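Local coordinates for protein 2,3-dihydroxybenzoate-AMP ligase (Bacillus subtilis, PDB 1MDF) that is an AMP-binding enzyme of the ANL clan that also carries a separate, smaller C-terminal domain, at residues Leu70-Lys75 with Phe93-Leu98; Ser139-Val144 with Glu161-Leu166. One frame throughout, in Å; residues are numbered along the deposited sequence.

Interaction 1 (Leu70-Lys75 with Phe93-Leu98). With SO4 (sulfate ion), chain B.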
# COMPACT_ATOMS: atom_id res chain seq x y z
N LEU A 70 -18.40 -20.71 -14.74
CA LEU A 70 -18.53 -21.16 -13.36
C LEU A 70 -19.72 -20.49 -12.67
O LEU A 70 -20.32 -21.05 -11.75
CB LEU A 70 -17.24 -20.86 -12.58
CG LEU A 70 -17.11 -21.45 -11.18
CD1 LEU A 70 -17.06 -22.97 -11.29
CD2 LEU A 70 -15.85 -20.91 -10.50
N GLY A 71 -20.05 -19.27 -13.10
CA GLY A 71 -21.18 -18.57 -12.53
C GLY A 71 -20.94 -17.15 -12.03
O GLY A 71 -21.86 -16.52 -11.50
N ILE A 72 -19.72 -16.63 -12.18
CA ILE A 72 -19.44 -15.28 -11.71
C ILE A 72 -20.04 -14.26 -12.68
O ILE A 72 -19.84 -14.35 -13.89
CB ILE A 72 -17.92 -15.07 -11.54
CG1 ILE A 72 -17.41 -16.02 -10.45
CG2 ILE A 72 -17.62 -13.62 -11.14
CD1 ILE A 72 -15.94 -15.90 -10.13
N GLN A 73 -20.78 -13.31 -12.13
CA GLN A 73 -21.44 -12.29 -12.95
C GLN A 73 -20.89 -10.90 -12.79
O GLN A 73 -20.09 -10.63 -11.90
CB GLN A 73 -22.94 -12.23 -12.63
CG GLN A 73 -23.66 -13.55 -12.77
CD GLN A 73 -25.16 -13.40 -12.58
OE1 GLN A 73 -25.63 -12.81 -11.60
NE2 GLN A 73 -25.92 -13.95 -13.52
N GLN A 74 -21.34 -10.00 -13.65
CA GLN A 74 -20.91 -8.62 -13.60
C GLN A 74 -21.44 -8.04 -12.29
O GLN A 74 -22.60 -8.23 -11.94
CB GLN A 74 -21.46 -7.87 -14.80
CG GLN A 74 -21.00 -6.45 -14.89
CD GLN A 74 -21.38 -5.81 -16.21
OE1 GLN A 74 -22.54 -5.85 -16.62
NE2 GLN A 74 -20.40 -5.21 -16.87
N LYS A 75 -20.56 -7.35 -11.58
CA LYS A 75 -20.85 -6.73 -10.28
C LYS A 75 -20.59 -7.66 -9.09
O LYS A 75 -20.62 -7.22 -7.95
CB LYS A 75 -22.29 -6.20 -10.22
CG LYS A 75 -22.50 -4.88 -10.97
CD LYS A 75 -23.55 -3.97 -10.29
CE LYS A 75 -24.96 -4.59 -10.28
NZ LYS A 75 -25.97 -3.69 -9.63
N PHE A 93 -7.50 -9.27 -14.26
CA PHE A 93 -7.90 -8.77 -15.57
C PHE A 93 -9.05 -9.59 -16.15
O PHE A 93 -9.82 -9.11 -16.98
CB PHE A 93 -6.71 -8.76 -16.54
CG PHE A 93 -5.84 -7.54 -16.41
CD1 PHE A 93 -4.69 -7.55 -15.62
CD2 PHE A 93 -6.19 -6.35 -17.05
CE1 PHE A 93 -3.91 -6.41 -15.47
CE2 PHE A 93 -5.41 -5.20 -16.90
CZ PHE A 93 -4.27 -5.23 -16.11
N ALA A 94 -9.16 -10.84 -15.70
CA ALA A 94 -10.23 -11.71 -16.15
C ALA A 94 -11.49 -11.20 -15.46
O ALA A 94 -12.55 -11.06 -16.07
CB ALA A 94 -9.96 -13.14 -15.75
N LEU A 95 -11.35 -10.92 -14.17
CA LEU A 95 -12.47 -10.41 -13.40
C LEU A 95 -12.88 -9.05 -13.95
O LEU A 95 -14.06 -8.71 -13.94
CB LEU A 95 -12.09 -10.31 -11.92
CG LEU A 95 -11.97 -11.68 -11.24
CD1 LEU A 95 -11.37 -11.55 -9.85
CD2 LEU A 95 -13.35 -12.31 -11.18
N PHE A 96 -11.90 -8.29 -14.43
CA PHE A 96 -12.16 -6.97 -14.99
C PHE A 96 -13.04 -7.04 -16.23
O PHE A 96 -13.93 -6.21 -16.40
CB PHE A 96 -10.84 -6.26 -15.34
CG PHE A 96 -10.11 -5.67 -14.14
CD1 PHE A 96 -8.72 -5.53 -14.16
CD2 PHE A 96 -10.81 -5.27 -13.00
CE1 PHE A 96 -8.04 -5.01 -13.07
CE2 PHE A 96 -10.14 -4.75 -11.91
CZ PHE A 96 -8.75 -4.62 -11.94
N ARG A 97 -12.78 -8.02 -17.09
CA ARG A 97 -13.55 -8.18 -18.32
C ARG A 97 -14.95 -8.74 -18.05
O ARG A 97 -15.86 -8.58 -18.87
CB ARG A 97 -12.81 -9.09 -19.30
CG ARG A 97 -11.35 -8.71 -19.51
CD ARG A 97 -11.00 -8.51 -20.97
NE ARG A 97 -9.93 -9.41 -21.38
CZ ARG A 97 -8.83 -9.03 -22.02
NH1 ARG A 97 -8.63 -7.76 -22.32
NH2 ARG A 97 -7.93 -9.94 -22.37
N LEU A 98 -15.12 -9.39 -16.90
CA LEU A 98 -16.42 -9.94 -16.50
C LEU A 98 -17.16 -8.85 -15.73
O LEU A 98 -18.31 -9.03 -15.31
CB LEU A 98 -16.23 -11.16 -15.59
CG LEU A 98 -16.72 -12.53 -16.09
CD1 LEU A 98 -15.61 -13.25 -16.84
CD2 LEU A 98 -17.15 -13.37 -14.91
S SO4 B . -25.19 -5.00 -5.87
O1 SO4 B . -24.38 -5.12 -4.64
O2 SO4 B . -24.94 -3.70 -6.51
O3 SO4 B . -24.84 -6.08 -6.81
O4 SO4 B . -26.61 -5.11 -5.49

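Interaction 2 (Ser139-Val144 with Glu161-Leu166)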
# COMPACT_ATOMS: atom_id res chain seq x y z
N SER A 139 -6.45 -24.67 3.98
CA SER A 139 -6.91 -25.00 5.32
C SER A 139 -7.58 -23.76 5.90
O SER A 139 -8.51 -23.85 6.71
CB SER A 139 -5.76 -25.48 6.21
OG SER A 139 -4.91 -24.42 6.58
N LEU A 140 -7.10 -22.59 5.48
CA LEU A 140 -7.69 -21.32 5.92
C LEU A 140 -9.06 -21.21 5.26
O LEU A 140 -10.02 -20.72 5.86
CB LEU A 140 -6.81 -20.14 5.48
CG LEU A 140 -7.43 -18.74 5.39
CD1 LEU A 140 -8.06 -18.34 6.72
CD2 LEU A 140 -6.36 -17.75 4.98
N ALA A 141 -9.14 -21.68 4.01
CA ALA A 141 -10.37 -21.65 3.25
C ALA A 141 -11.42 -22.56 3.90
O ALA A 141 -12.61 -22.24 3.91
CB ALA A 141 -10.11 -22.09 1.82
N ARG A 142 -10.99 -23.70 4.43
CA ARG A 142 -11.93 -24.58 5.09
C ARG A 142 -12.47 -23.89 6.34
O ARG A 142 -13.65 -24.00 6.65
CB ARG A 142 -11.28 -25.92 5.45
CG ARG A 142 -10.90 -26.74 4.23
CD ARG A 142 -10.48 -28.15 4.57
NE ARG A 142 -9.84 -28.77 3.42
CZ ARG A 142 -8.65 -28.42 2.94
NH1 ARG A 142 -7.98 -27.44 3.52
NH2 ARG A 142 -8.15 -29.01 1.86
N GLN A 143 -11.61 -23.16 7.04
CA GLN A 143 -12.03 -22.45 8.24
C GLN A 143 -13.05 -21.39 7.89
O GLN A 143 -13.95 -21.09 8.67
CB GLN A 143 -10.85 -21.79 8.93
CG GLN A 143 -9.69 -22.71 9.19
CD GLN A 143 -8.60 -22.03 9.97
OE1 GLN A 143 -8.72 -21.85 11.18
NE2 GLN A 143 -7.53 -21.64 9.29
N VAL A 144 -12.90 -20.80 6.71
CA VAL A 144 -13.83 -19.77 6.26
C VAL A 144 -15.20 -20.36 5.97
O VAL A 144 -16.21 -19.82 6.41
CB VAL A 144 -13.30 -19.04 5.00
CG1 VAL A 144 -14.39 -18.16 4.41
CG2 VAL A 144 -12.10 -18.19 5.38
N GLU A 161 -6.74 -29.63 -4.35
CA GLU A 161 -7.24 -30.63 -3.42
C GLU A 161 -8.73 -30.79 -3.69
O GLU A 161 -9.12 -31.18 -4.78
CB GLU A 161 -6.98 -30.23 -1.96
CG GLU A 161 -5.51 -30.34 -1.55
CD GLU A 161 -5.25 -30.11 -0.06
OE1 GLU A 161 -5.79 -29.13 0.50
OE2 GLU A 161 -4.50 -30.91 0.54
N GLU A 162 -9.58 -30.47 -2.71
CA GLU A 162 -11.02 -30.61 -2.92
C GLU A 162 -11.64 -29.38 -3.56
O GLU A 162 -12.85 -29.36 -3.83
CB GLU A 162 -11.72 -30.86 -1.59
CG GLU A 162 -11.76 -29.63 -0.72
CD GLU A 162 -11.06 -29.83 0.60
OE1 GLU A 162 -9.89 -30.26 0.59
OE2 GLU A 162 -11.69 -29.56 1.64
N PHE A 163 -10.84 -28.35 -3.81
CA PHE A 163 -11.38 -27.14 -4.39
C PHE A 163 -11.31 -27.04 -5.90
O PHE A 163 -10.95 -28.00 -6.58
CB PHE A 163 -10.73 -25.92 -3.74
CG PHE A 163 -10.99 -25.83 -2.28
CD1 PHE A 163 -9.95 -25.97 -1.36
CD2 PHE A 163 -12.29 -25.66 -1.81
CE1 PHE A 163 -10.21 -25.95 0.00
CE2 PHE A 163 -12.56 -25.64 -0.45
CZ PHE A 163 -11.52 -25.79 0.46
N LEU A 164 -11.69 -25.88 -6.41
CA LEU A 164 -11.69 -25.62 -7.84
C LEU A 164 -10.35 -25.10 -8.33
O LEU A 164 -9.98 -23.97 -8.04
CB LEU A 164 -12.77 -24.58 -8.19
CG LEU A 164 -14.25 -24.86 -7.94
CD1 LEU A 164 -15.04 -23.58 -8.18
CD2 LEU A 164 -14.75 -25.96 -8.87
N PRO A 165 -9.61 -25.93 -9.09
CA PRO A 165 -8.29 -25.59 -9.66
C PRO A 165 -8.38 -24.42 -10.65
O PRO A 165 -8.95 -24.56 -11.73
CB PRO A 165 -7.89 -26.88 -10.36
CG PRO A 165 -8.55 -27.93 -9.55
CD PRO A 165 -9.91 -27.35 -9.32
N LEU A 166 -7.80 -23.28 -10.29
CA LEU A 166 -7.84 -22.12 -11.17
C LEU A 166 -7.40 -22.43 -12.60
O LEU A 166 -7.93 -21.85 -13.54
CB LEU A 166 -6.95 -21.00 -10.62
CG LEU A 166 -6.83 -19.78 -11.55
CD1 LEU A 166 -8.16 -19.07 -11.67
CD2 LEU A 166 -5.79 -18.83 -11.01
O HOH W 1 -4.87 -28.23 2.69

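Interaction 1 (Leu70-Lys75 with Phe93-Leu98)
I72 and L98 meet at about a right angle where the loop after helix 53-70 passes the end of helix 87-97. Helix 87-97 is the crossover helix of a beta-alpha-beta unit, linking the parallel neighbours 77-80 and 101-104. The loop 70-75 leads into the first of these strands. It starts with a Schellman motif: G71 leaves the helix with a positive phi of 128°, and the chain turns so that the side chain of I72 faces the second helix.

The methyl CG2 of I72 lies anti to its backbone N. It reaches CD2 of L98 at 3.8 Å. L95, one turn earlier on the helix, approaches with its end: its CD2 is 4.5 Å from CG2 of I72, so this second contact is looser. V78 touches both I72 and L95, and A64 and F67 of helix 53-70 lie against L98 and L95. The apolar side of the contact is therefore buried between helix and sheet.

No hydrogen bond joins the two segments. The polar part of the contact is a CA-H...O approach, with CA of Q74 3.1 Å from O of L98 and an angle of 131° at the hydrogen. CB of Q74 is also near that oxygen, at 3.4 Å. CG of Q74 is anti to its backbone N (chi1 -176°), and the extended chain carries the amide away to E178, whose O accepts a bond from NE2.

K75 points away from the helix. Its side chain ends at a sulfate ion, probably from the crystallisation liquor, which is also bonded to N of K3. NZ of K75 donates to O2 of the sulfate at 3.3 Å.

Interaction 2 (Ser139-Val144 with Glu161-Leu166)
The guanidinium of R142 has the ring of F163 over one face and OE1 of E161 and OE1 of E162 at its edge. CE1 of F163 sits over the centre of that face, 4.1 Å above the plane, with the two planes 53° apart. The F163 ring in turn carries CG of E162 over the centre of one face, 3.9 Å above the ring plane. CG of R142 comes to the edge of the ring, close to CZ.

These residues form a salt-bridge network at the surface of a beta-alpha-beta unit. Helix 137-146 crosses between the parallel strands 125-132 and 154-157. The loop at 161-163 then leads to the short strand 164-165, beside 154-157.

R142 and E162 arrive from opposite directions. NE of R142 bonds OE2 of E162 at 2.7 Å on the syn side, tilted from both the guanidinium and the carboxylate plane. NH2 bonds OE1 of the same group. The latter distance, 2.5 Å, is very short, so its exact value is doubtful. The carboxylate is turned 60° from the guanidinium, so the pair is not coplanar. The chain of R142 is extended from CG to NE, which carries the charge from the helix to the loop.

E161 crosses R142 at about a right angle. Its OE1 lies in the guanidinium plane and takes a bond from NH2 of R142 at 2.7 Å, but NH2 stands well above the carboxylate plane. NE of R138 forms a second salt bridge with this oxygen.

Below the polar layer, CZ of F163 is 4.2 Å from CB of A141, which also rests on Y126 and I128. A water joins the edge of the network: it accepts a weak bond from NH1 of R142 at 3.3 Å.

Both contacts belong to the same mixed sheet and its covering helices, within the AMP-binding region. Interaction 1 closes before interaction 2 opens along the chain. It adjoins strands 77-80 and 101-104; interaction 2 follows strand 125-132 and adjoins strands 154-157 and 164-165. Their centres are about 20 Å apart, on the same side of the chain's centre. Helix 53-70 connects them: its side chains meet L95 and L98 of segment 93-98 and L164 and L166 of segment 161-166. Segments 70-75 and 161-166 also touch, CD2 of L70 lying 3.6 Å from CD1 of L164. Sheet and helix thus bring both contacts into one unit, one buried and one at its surface.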